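Local atomic coordinates of cytochrome P450 monooxygenase (Rhodococcus sp. ECU0066, PDB entry 6KBH), a protein that probably oxygenates organic substrates as a self-sufficient cytochrome P450, carrying heme, FMN and a [2Fe-2S] cluster on a single chain. Residues 95-100 with 333-338; 699-704 with 712-717; 312-317 with 373-378. All coordinates share one frame; numbering follows the deposited sequence.

Contact 1 of 3, residues 95-100 with 333-338; sequences SPSIAL and RRLVTA. With HEM (protoporphyrin IX containing Fe), chain C.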
loop_
_atom_site.group_PDB
_atom_site.type_symbol
_atom_site.label_atom_id
_atom_site.label_comp_id
_atom_site.label_asym_id
_atom_site.label_seq_id
_atom_site.Cartn_x
_atom_site.Cartn_y
_atom_site.Cartn_z
ATOM N N SER A 95 -16.559 9.986 -18.829
ATOM C CA SER A 95 -17.453 8.918 -18.403
ATOM C C SER A 95 -16.840 7.547 -18.688
ATOM O O SER A 95 -16.201 7.356 -19.725
ATOM C CB SER A 95 -18.796 9.035 -19.116
ATOM O OG SER A 95 -19.562 7.857 -18.947
ATOM N N PRO A 96 -17.021 6.579 -17.787
ATOM C CA PRO A 96 -16.560 5.213 -18.066
ATOM C C PRO A 96 -17.552 4.419 -18.902
ATOM O O PRO A 96 -17.493 3.188 -18.929
ATOM C CB PRO A 96 -16.402 4.609 -16.665
ATOM C CG PRO A 96 -17.442 5.314 -15.854
ATOM C CD PRO A 96 -17.529 6.722 -16.409
ATOM N N SER A 97 -18.481 5.120 -19.565
ATOM C CA SER A 97 -19.474 4.464 -20.414
ATOM C C SER A 97 -18.841 3.449 -21.357
ATOM O O SER A 97 -19.404 2.374 -21.593
ATOM C CB SER A 97 -20.244 5.511 -21.224
ATOM O OG SER A 97 -20.918 6.430 -20.384
ATOM N N ILE A 98 -17.666 3.765 -21.895
ATOM C CA ILE A 98 -17.046 2.961 -22.943
ATOM C C ILE A 98 -15.980 2.017 -22.381
ATOM O O ILE A 98 -15.186 1.465 -23.143
ATOM C CB ILE A 98 -16.462 3.850 -24.049
ATOM C CG1 ILE A 98 -15.455 4.832 -23.445
ATOM C CG2 ILE A 98 -17.574 4.592 -24.775
ATOM C CD1 ILE A 98 -14.523 5.455 -24.451
ATOM N N ALA A 99 -15.969 1.805 -21.061
ATOM C CA ALA A 99 -14.859 1.104 -20.414
ATOM C C ALA A 99 -14.653 -0.299 -20.980
ATOM O O ALA A 99 -13.510 -0.744 -21.143
ATOM C CB ALA A 99 -15.089 1.039 -18.904
ATOM N N LEU A 100 -15.739 -1.021 -21.274
ATOM C CA LEU A 100 -15.634 -2.330 -21.911
ATOM C C LEU A 100 -16.337 -2.361 -23.265
ATOM O O LEU A 100 -16.735 -3.427 -23.741
ATOM C CB LEU A 100 -16.164 -3.444 -21.004
ATOM C CG LEU A 100 -15.523 -3.653 -19.619
ATOM C CD1 LEU A 100 -16.531 -3.535 -18.506
ATOM C CD2 LEU A 100 -14.826 -5.001 -19.522
ATOM N N ARG A 333 -9.855 3.567 -20.830
ATOM C CA ARG A 333 -10.701 4.323 -21.741
ATOM C C ARG A 333 -11.733 5.145 -20.988
ATOM O O ARG A 333 -12.303 4.690 -19.992
ATOM C CB ARG A 333 -11.399 3.386 -22.738
ATOM C CG ARG A 333 -10.419 2.658 -23.646
ATOM C CD ARG A 333 -11.120 1.754 -24.631
ATOM N NE ARG A 333 -11.771 0.623 -23.991
ATOM C CZ ARG A 333 -12.642 -0.167 -24.605
ATOM N NH1 ARG A 333 -12.961 0.065 -25.873
ATOM N NH2 ARG A 333 -13.194 -1.179 -23.954
ATOM N N ARG A 334 -11.971 6.357 -21.486
ATOM C CA ARG A 334 -13.001 7.246 -20.972
ATOM C C ARG A 334 -13.685 7.934 -22.144
ATOM O O ARG A 334 -13.096 8.104 -23.214
ATOM C CB ARG A 334 -12.421 8.290 -20.003
ATOM C CG ARG A 334 -12.052 7.729 -18.633
ATOM C CD ARG A 334 -13.294 7.366 -17.832
ATOM N NE ARG A 334 -12.970 6.913 -16.483
ATOM C CZ ARG A 334 -12.773 5.641 -16.146
ATOM N NH1 ARG A 334 -12.859 4.686 -17.059
ATOM N NH2 ARG A 334 -12.484 5.326 -14.892
ATOM N N LEU A 335 -14.939 8.321 -21.934
ATOM C CA LEU A 335 -15.744 8.988 -22.951
ATOM C C LEU A 335 -15.933 10.442 -22.544
ATOM O O LEU A 335 -16.541 10.725 -21.506
ATOM C CB LEU A 335 -17.095 8.291 -23.118
ATOM C CG LEU A 335 -18.149 8.974 -23.993
ATOM C CD1 LEU A 335 -17.660 9.116 -25.426
ATOM C CD2 LEU A 335 -19.460 8.202 -23.943
ATOM N N VAL A 336 -15.406 11.361 -23.357
ATOM C CA VAL A 336 -15.523 12.782 -23.053
ATOM C C VAL A 336 -16.977 13.208 -23.196
ATOM O O VAL A 336 -17.636 12.896 -24.195
ATOM C CB VAL A 336 -14.603 13.605 -23.965
ATOM C CG1 VAL A 336 -14.616 15.063 -23.550
ATOM C CG2 VAL A 336 -13.187 13.051 -23.931
ATOM N N THR A 337 -17.489 13.920 -22.191
ATOM C CA THR A 337 -18.897 14.291 -22.146
ATOM C C THR A 337 -19.158 15.741 -22.534
ATOM O O THR A 337 -20.319 16.106 -22.750
ATOM C CB THR A 337 -19.469 14.039 -20.744
ATOM O OG1 THR A 337 -18.938 15.005 -19.829
ATOM C CG2 THR A 337 -19.109 12.641 -20.259
ATOM N N ALA A 338 -18.123 16.571 -22.627
ATOM C CA ALA A 338 -18.297 17.962 -23.015
ATOM C C ALA A 338 -17.002 18.467 -23.633
ATOM O O ALA A 338 -15.925 17.914 -23.395
ATOM C CB ALA A 338 -18.707 18.833 -21.819
HETATM C CHA HEM C . -12.023 -1.491 -11.967
HETATM C CHB HEM C . -7.268 -2.817 -13.003
HETATM C CHC HEM C . -7.833 -7.258 -10.180
HETATM C CHD HEM C . -12.542 -5.909 -9.172
HETATM C C1A HEM C . -10.633 -1.699 -12.375
HETATM C C2A HEM C . -10.143 -0.601 -13.215
HETATM C C3A HEM C . -8.824 -0.964 -13.499
HETATM C C4A HEM C . -8.640 -2.264 -12.803
HETATM C CMA HEM C . -7.838 -0.202 -14.328
HETATM C CAA HEM C . -10.855 0.641 -13.655
HETATM C CBA HEM C . -10.439 1.888 -12.938
HETATM C CGA HEM C . -11.230 3.139 -13.122
HETATM O O1A HEM C . -11.958 3.032 -14.145
HETATM O O2A HEM C . -10.948 3.957 -12.205
HETATM C C1B HEM C . -6.952 -4.131 -12.361
HETATM C C2B HEM C . -5.598 -4.849 -12.447
HETATM C C3B HEM C . -5.782 -6.236 -11.558
HETATM C C4B HEM C . -7.210 -6.201 -11.050
HETATM C CMB HEM C . -4.384 -4.391 -13.181
HETATM C CAB HEM C . -4.777 -7.310 -11.317
HETATM C CBB HEM C . -3.438 -6.914 -10.801
HETATM C C1C HEM C . -9.248 -7.000 -9.791
HETATM C C2C HEM C . -9.724 -8.084 -8.973
HETATM C C3C HEM C . -11.026 -7.739 -8.684
HETATM C C4C HEM C . -11.203 -6.463 -9.360
HETATM C CMC HEM C . -8.979 -9.301 -8.534
HETATM C CAC HEM C . -11.991 -8.512 -7.838
HETATM C CBC HEM C . -13.138 -9.226 -8.457
HETATM C C1D HEM C . -12.619 -4.634 -9.895
HETATM C C2D HEM C . -13.965 -3.986 -9.758
HETATM C C3D HEM C . -13.811 -2.596 -10.635
HETATM C C4D HEM C . -12.397 -2.656 -11.140
HETATM C CMD HEM C . -15.140 -4.503 -9.005
HETATM C CAD HEM C . -14.839 -1.543 -10.845
HETATM C CBD HEM C . -15.036 -0.599 -9.704
HETATM C CGD HEM C . -15.713 0.689 -10.001
HETATM O O1D HEM C . -15.663 0.875 -11.241
HETATM O O2D HEM C . -16.127 1.229 -8.944
HETATM N NA HEM C . -9.731 -2.737 -12.110
HETATM N NB HEM C . -7.893 -4.895 -11.472
HETATM N NC HEM C . -10.144 -5.985 -10.044
HETATM N ND HEM C . -11.550 -3.880 -10.693
HETATM FE FE HEM C . -9.736 -4.474 -11.214
#
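Ser95 and Leu335 form an antiparallel hydrogen-bonded pair in which each backbone N-H reaches the other's carbonyl: Ser95 N to Leu335 O at 2.8 Å, and Leu335 N to Ser95 O at 2.7 Å. Beyond this single bridge residues 96-100 leave the strand pairing but stay alongside, and side chains take over the contact.

Ile98 lays its CG1 against Leu335 CB at 3.8 Å, the two side chains crossing at about a right angle, while Thr337 brings its CG2 to Ser95 CB, also at 3.8 Å.

Two arginines, on consecutive residues, supply the polar part. Arg333, its chain bent at chi3 (-68°), donates from NH2 to Ala99 O at 2.9 Å. The bond is angled, with the donor above the carbonyl plane, and Ile98 O lies over the centre of the guanidinium face. Arg333 NH1 also bonds to Glu101 O and Tyr75 OH. Arg334, bent already at chi2 (-70°), curls back so that NH1 donates to Arg333 O at 3.0 Å; Pro96 CB lies over one face, toward its rim, 3.6 Å from NH1. The guanidinium edge then offers NH2 to heme propionate atom O1A in an almost straight hydrogen bond (172°).

Arg137, His133 and His391 also hydrogen-bond to the heme, and Pro96 packs on His391. The arrangement is that of the mixed beta1 sheet of the P450 fold, whose short edge strand leads into the B-C loop beside an arginine that pairs with a heme propionate.

Contact 2 of 3, residues 699-704 with 712-717; sequences HGFDVV and VPVAAD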
loop_
_atom_site.group_PDB
_atom_site.type_symbol
_atom_site.label_atom_id
_atom_site.label_comp_id
_atom_site.label_asym_id
_atom_site.label_seq_id
_atom_site.Cartn_x
_atom_site.Cartn_y
_atom_site.Cartn_z
ATOM N N HIS A 699 -18.705 14.751 16.985
ATOM C CA HIS A 699 -19.577 14.946 15.838
ATOM C C HIS A 699 -19.061 14.479 14.492
ATOM O O HIS A 699 -17.924 14.660 14.186
ATOM C CB HIS A 699 -19.892 16.397 15.670
ATOM C CG HIS A 699 -18.742 17.224 15.203
ATOM N ND1 HIS A 699 -17.608 17.409 15.951
ATOM C CD2 HIS A 699 -18.579 17.972 14.097
ATOM C CE1 HIS A 699 -16.786 18.218 15.319
ATOM N NE2 HIS A 699 -17.354 18.575 14.190
ATOM N N GLY A 700 -19.921 13.900 13.675
ATOM C CA GLY A 700 -19.470 13.445 12.380
ATOM C C GLY A 700 -19.250 14.605 11.429
ATOM O O GLY A 700 -19.655 15.743 11.670
ATOM N N PHE A 701 -18.586 14.301 10.319
ATOM C CA PHE A 701 -18.298 15.313 9.313
ATOM C C PHE A 701 -17.946 14.617 8.007
ATOM O O PHE A 701 -17.868 13.389 7.933
ATOM C CB PHE A 701 -17.173 16.255 9.764
ATOM C CG PHE A 701 -15.885 15.558 10.122
ATOM C CD1 PHE A 701 -15.690 15.034 11.394
ATOM C CD2 PHE A 701 -14.855 15.456 9.197
ATOM C CE1 PHE A 701 -14.497 14.410 11.732
ATOM C CE2 PHE A 701 -13.661 14.834 9.527
ATOM C CZ PHE A 701 -13.481 14.311 10.796
ATOM N N ASP A 702 -17.756 15.424 6.969
ATOM C CA ASP A 702 -17.315 14.941 5.671
ATOM C C ASP A 702 -15.842 15.272 5.478
ATOM O O ASP A 702 -15.390 16.359 5.845
ATOM C CB ASP A 702 -18.137 15.566 4.540
ATOM C CG ASP A 702 -19.353 14.741 4.178
ATOM O OD1 ASP A 702 -19.359 13.530 4.484
ATOM O OD2 ASP A 702 -20.297 15.301 3.580
ATOM N N VAL A 703 -15.094 14.332 4.906
ATOM C CA VAL A 703 -13.725 14.580 4.473
ATOM C C VAL A 703 -13.640 14.286 2.978
ATOM O O VAL A 703 -14.023 13.199 2.530
ATOM C CB VAL A 703 -12.705 13.755 5.284
ATOM C CG1 VAL A 703 -13.104 12.295 5.371
ATOM C CG2 VAL A 703 -11.322 13.890 4.685
ATOM N N VAL A 704 -13.162 15.262 2.206
ATOM C CA VAL A 704 -13.055 15.142 0.755
ATOM C C VAL A 704 -11.597 14.960 0.375
ATOM O O VAL A 704 -10.706 15.620 0.925
ATOM C CB VAL A 704 -13.656 16.355 0.012
ATOM C CG1 VAL A 704 -12.720 17.595 0.098
ATOM C CG2 VAL A 704 -13.947 15.963 -1.451
ATOM N N VAL A 712 -15.350 11.124 1.420
ATOM C CA VAL A 712 -15.618 10.004 2.320
ATOM C C VAL A 712 -16.301 10.554 3.566
ATOM O O VAL A 712 -15.834 11.554 4.127
ATOM C CB VAL A 712 -14.335 9.228 2.696
ATOM C CG1 VAL A 712 -14.589 8.317 3.876
ATOM C CG2 VAL A 712 -13.864 8.416 1.503
ATOM N N PRO A 713 -17.402 9.955 4.022
ATOM C CA PRO A 713 -18.014 10.399 5.278
ATOM C C PRO A 713 -17.395 9.687 6.469
ATOM O O PRO A 713 -17.120 8.486 6.442
ATOM C CB PRO A 713 -19.484 9.996 5.097
ATOM C CG PRO A 713 -19.407 8.752 4.269
ATOM C CD PRO A 713 -18.208 8.922 3.352
ATOM N N VAL A 714 -17.158 10.450 7.528
ATOM C CA VAL A 714 -16.699 9.899 8.796
ATOM C C VAL A 714 -17.821 10.085 9.808
ATOM O O VAL A 714 -18.349 11.191 9.978
ATOM C CB VAL A 714 -15.379 10.540 9.258
ATOM C CG1 VAL A 714 -14.355 10.480 8.146
ATOM C CG2 VAL A 714 -15.585 11.969 9.660
ATOM N N ALA A 715 -18.233 8.987 10.428
ATOM C CA ALA A 715 -19.271 9.067 11.434
ATOM C C ALA A 715 -18.665 9.483 12.771
ATOM O O ALA A 715 -17.447 9.614 12.919
ATOM C CB ALA A 715 -20.007 7.733 11.550
ATOM N N ALA A 716 -19.537 9.706 13.754
ATOM C CA ALA A 716 -19.067 10.124 15.070
ATOM C C ALA A 716 -18.323 8.998 15.777
ATOM O O ALA A 716 -17.347 9.245 16.494
ATOM C CB ALA A 716 -20.244 10.609 15.913
ATOM N N ASP A 717 -18.768 7.757 15.587
ATOM C CA ASP A 717 -18.120 6.585 16.161
ATOM C C ASP A 717 -16.972 6.071 15.304
ATOM O O ASP A 717 -16.492 4.955 15.536
ATOM C CB ASP A 717 -19.147 5.468 16.362
ATOM C CG ASP A 717 -19.975 5.211 15.116
ATOM O OD1 ASP A 717 -20.007 6.096 14.237
ATOM O OD2 ASP A 717 -20.587 4.128 15.012
#
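Val714 meets Phe701 over the face of its ring, where CG2 makes a CH-pi contact, the two side chains being oblique to each other. Phe701 CG lies between its backbone N and carbonyl carbon (chi1 56°), and Val714 CG2 takes the same place on its own residue. The other branch of Val714 turns to the next neighbour, CG1 meeting Val703 CG1 tip to tip at 3.5 Å, with the side chains at about a right angle. Val703 CG1 lies on the same face of the sheet, near Val712 CB (4.3 Å). Phe701, Val703, Val712 and Val714 therefore form one apolar face, onto which helix 720-726 packs: Val720 touches Phe701, and Ala723 touches Val712 and Val714.

On the other face Asp702 and Pro713 are paired across the strands. Asp702 OD1 comes alongside the pyrrolidine, 3.6 Å from Pro713 CB, in an exposed position.

The backbone ladder sets which residues face each other. Phe701 and Val714 exchange two hydrogen bonds, Phe701 N to Val714 O and Val714 N to Phe701 O, each 3.1 Å long. Val703 and Val712 do the same, with Val703 N to Val712 O at 3.0 Å and Val712 N to Val703 O at 2.7 Å, and the non-hydrogen-bonded pair Asp702-Pro713 lies between them. Proline suits that place, where no inward N-H is required. The segment axes run at 147°, a twisted antiparallel pair, while Asp702 and Val704 bond on toward Asp780 and strand 781-784. A two-stranded hairpin backed by a helix in this way is characteristic of the beta-grasp fold of plant-type [2Fe-2S] ferredoxin domains.

Contact 3 of 3, residues 312-317 with 373-378; sequences PSLIPN and FDIRRD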
loop_
_atom_site.group_PDB
_atom_site.type_symbol
_atom_site.label_atom_id
_atom_site.label_comp_id
_atom_site.label_asym_id
_atom_site.label_seq_id
_atom_site.Cartn_x
_atom_site.Cartn_y
_atom_site.Cartn_z
ATOM N N PRO A 312 11.855 -12.342 2.233
ATOM C CA PRO A 312 10.604 -11.951 1.577
ATOM C C PRO A 312 9.963 -10.687 2.132
ATOM O O PRO A 312 8.819 -10.393 1.775
ATOM C CB PRO A 312 9.699 -13.174 1.819
ATOM C CG PRO A 312 10.620 -14.283 2.245
ATOM C CD PRO A 312 11.715 -13.599 2.981
ATOM N N SER A 313 10.662 -9.926 2.981
ATOM C CA SER A 313 10.078 -8.725 3.568
ATOM C C SER A 313 9.827 -7.630 2.536
ATOM O O SER A 313 8.994 -6.750 2.776
ATOM C CB SER A 313 10.980 -8.187 4.680
ATOM O OG SER A 313 12.349 -8.357 4.358
ATOM N N LEU A 314 10.510 -7.671 1.397
ATOM C CA LEU A 314 10.375 -6.662 0.358
ATOM C C LEU A 314 9.420 -7.077 -0.753
ATOM O O LEU A 314 9.244 -6.320 -1.712
ATOM C CB LEU A 314 11.754 -6.326 -0.223
ATOM C CG LEU A 314 12.630 -7.494 -0.674
ATOM C CD1 LEU A 314 13.555 -7.059 -1.769
ATOM C CD2 LEU A 314 13.436 -8.012 0.488
ATOM N N ILE A 315 8.796 -8.250 -0.636
ATOM C CA ILE A 315 7.788 -8.674 -1.613
ATOM C C ILE A 315 6.662 -7.647 -1.766
ATOM O O ILE A 315 6.308 -7.321 -2.911
ATOM C CB ILE A 315 7.270 -10.064 -1.271
ATOM C CG1 ILE A 315 8.347 -11.112 -1.544
ATOM C CG2 ILE A 315 5.998 -10.390 -2.045
ATOM C CD1 ILE A 315 7.923 -12.505 -1.224
ATOM N N PRO A 316 6.057 -7.119 -0.689
ATOM C CA PRO A 316 4.932 -6.183 -0.885
ATOM C C PRO A 316 5.246 -5.005 -1.797
ATOM O O PRO A 316 4.513 -4.768 -2.765
ATOM C CB PRO A 316 4.611 -5.730 0.546
ATOM C CG PRO A 316 5.051 -6.855 1.395
ATOM C CD PRO A 316 6.276 -7.404 0.743
ATOM N N ASN A 317 6.314 -4.252 -1.517
ATOM C CA ASN A 317 6.666 -3.155 -2.413
ATOM C C ASN A 317 7.195 -3.669 -3.746
ATOM O O ASN A 317 7.047 -2.989 -4.767
ATOM C CB ASN A 317 7.696 -2.229 -1.769
ATOM C CG ASN A 317 7.763 -0.871 -2.457
ATOM O OD1 ASN A 317 6.750 -0.338 -2.902
ATOM N ND2 ASN A 317 8.966 -0.322 -2.568
ATOM N N PHE A 373 13.998 -0.754 -12.720
ATOM C CA PHE A 373 13.149 -1.638 -11.934
ATOM C C PHE A 373 13.702 -1.621 -10.509
ATOM O O PHE A 373 14.718 -2.256 -10.217
ATOM C CB PHE A 373 13.134 -3.027 -12.565
ATOM C CG PHE A 373 12.527 -4.094 -11.710
ATOM C CD1 PHE A 373 11.297 -3.911 -11.103
ATOM C CD2 PHE A 373 13.175 -5.307 -11.551
ATOM C CE1 PHE A 373 10.739 -4.908 -10.331
ATOM C CE2 PHE A 373 12.622 -6.306 -10.785
ATOM C CZ PHE A 373 11.403 -6.107 -10.173
ATOM N N ASP A 374 13.039 -0.867 -9.631
ATOM C CA ASP A 374 13.548 -0.543 -8.295
ATOM C C ASP A 374 12.484 -0.900 -7.263
ATOM O O ASP A 374 11.567 -0.112 -7.019
ATOM C CB ASP A 374 13.917 0.938 -8.212
ATOM C CG ASP A 374 14.379 1.358 -6.823
ATOM O OD1 ASP A 374 14.579 0.489 -5.946
ATOM O OD2 ASP A 374 14.529 2.577 -6.605
ATOM N N ILE A 375 12.606 -2.071 -6.635
ATOM C CA ILE A 375 11.483 -2.539 -5.820
ATOM C C ILE A 375 11.400 -1.794 -4.488
ATOM O O ILE A 375 10.316 -1.685 -3.906
ATOM C CB ILE A 375 11.549 -4.066 -5.639
ATOM C CG1 ILE A 375 12.612 -4.471 -4.631
ATOM C CG2 ILE A 375 11.817 -4.749 -6.962
ATOM C CD1 ILE A 375 12.942 -5.909 -4.748
ATOM N N ARG A 376 12.519 -1.268 -3.979
ATOM C CA ARG A 376 12.452 -0.421 -2.790
ATOM C C ARG A 376 12.050 1.013 -3.102
ATOM O O ARG A 376 12.086 1.851 -2.196
ATOM C CB ARG A 376 13.769 -0.433 -1.996
ATOM C CG ARG A 376 14.108 -1.785 -1.394
ATOM C CD ARG A 376 15.607 -1.982 -1.291
ATOM N NE ARG A 376 15.974 -3.186 -0.547
ATOM C CZ ARG A 376 16.893 -4.051 -0.960
ATOM N NH1 ARG A 376 17.528 -3.825 -2.098
ATOM N NH2 ARG A 376 17.194 -5.125 -0.239
ATOM N N ARG A 377 11.694 1.316 -4.347
ATOM C CA ARG A 377 11.219 2.647 -4.716
ATOM C C ARG A 377 10.146 3.115 -3.747
ATOM O O ARG A 377 9.133 2.435 -3.549
ATOM C CB ARG A 377 10.671 2.632 -6.151
ATOM C CG ARG A 377 10.118 3.962 -6.672
ATOM C CD ARG A 377 9.469 3.793 -8.052
ATOM N NE ARG A 377 10.442 3.430 -9.083
ATOM C CZ ARG A 377 11.103 4.309 -9.828
ATOM N NH1 ARG A 377 10.890 5.609 -9.669
ATOM N NH2 ARG A 377 11.977 3.894 -10.734
ATOM N N ASP A 378 10.377 4.271 -3.127
ATOM C CA ASP A 378 9.416 4.844 -2.194
ATOM C C ASP A 378 8.209 5.447 -2.900
ATOM O O ASP A 378 7.400 6.121 -2.257
ATOM C CB ASP A 378 10.093 5.906 -1.315
ATOM C CG ASP A 378 10.404 7.204 -2.063
ATOM O OD1 ASP A 378 10.324 7.242 -3.311
ATOM O OD2 ASP A 378 10.730 8.203 -1.388
#
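Leu314 makes the first contact of its segment, just ahead of helix 315-325, sending CD1 to the end of Ile375, where CD1 lies at 3.3 Å; the two side chains meet obliquely by their tips. Its CG sits between the backbone N and the carbonyl carbon (chi1 51°), which turns the isobutyl group out toward the loop. The same methyl is also near the Arg376 guanidinium, with CD1 4.4 Å from NH2. That guanidinium has its own charged partner in Glu307, on helix 302-310, while Ile308 and Val304 of the same helix touch Leu314 and Ile375 respectively. A bond from Ile315 N to Pro312 O, 3.2 Å, closes the turn from which the helix starts.

Three residues on from Leu314, within the helix, Asn317 carries the polar half of the contact. With CG anti to the backbone N (chi1 -162°), its amide reaches across to the loop, where ND2 donates to Arg377 O at 2.9 Å with an angle of 167°. The exact place of ND2 is doubtful, because the model also puts it too near Ile375 O. The target carbonyl belongs to the last residue of a type I turn, Asp374 to Arg377, closed by Arg377 N to Asp374 O at 3.0 Å.

Arg377 leads its side chain away from Asn317, to Glu321 of the same helix, to Ser369 O and to Ile368 O, while Asp374 N also bonds to Glu321. With Arg324 close by, this is consistent with the E-R-R triad of P450s, in which the K-helix Glu and Arg meet an arginine of the meander. The chemistry thus implies an apolar tip, and an amide that may bond the turn's last carbonyl, set beside a buried ionic group whose carboxylate probably offsets the two nearby arginine charges.

In the fold
Contacts 1 and 3 are both largely buried in the P450 part of the chain and are linked by sequence, since helix 315-325 of contact 3 is followed by strand 332-336 of contact 1; their segments alternate along the chain, although their nearest atoms are about 23 Å apart. Contact 2, a local hairpin in the ferredoxin part, is partly buried. Its chemistry is regular backbone pairing over an apolar face. Contact 1 keeps just one such bridge and turns to arginines beside the heme propionate, whereas contact 3, away from the annotated sites, joins a helix start to a loop through methyl groups and a less certain amide bond.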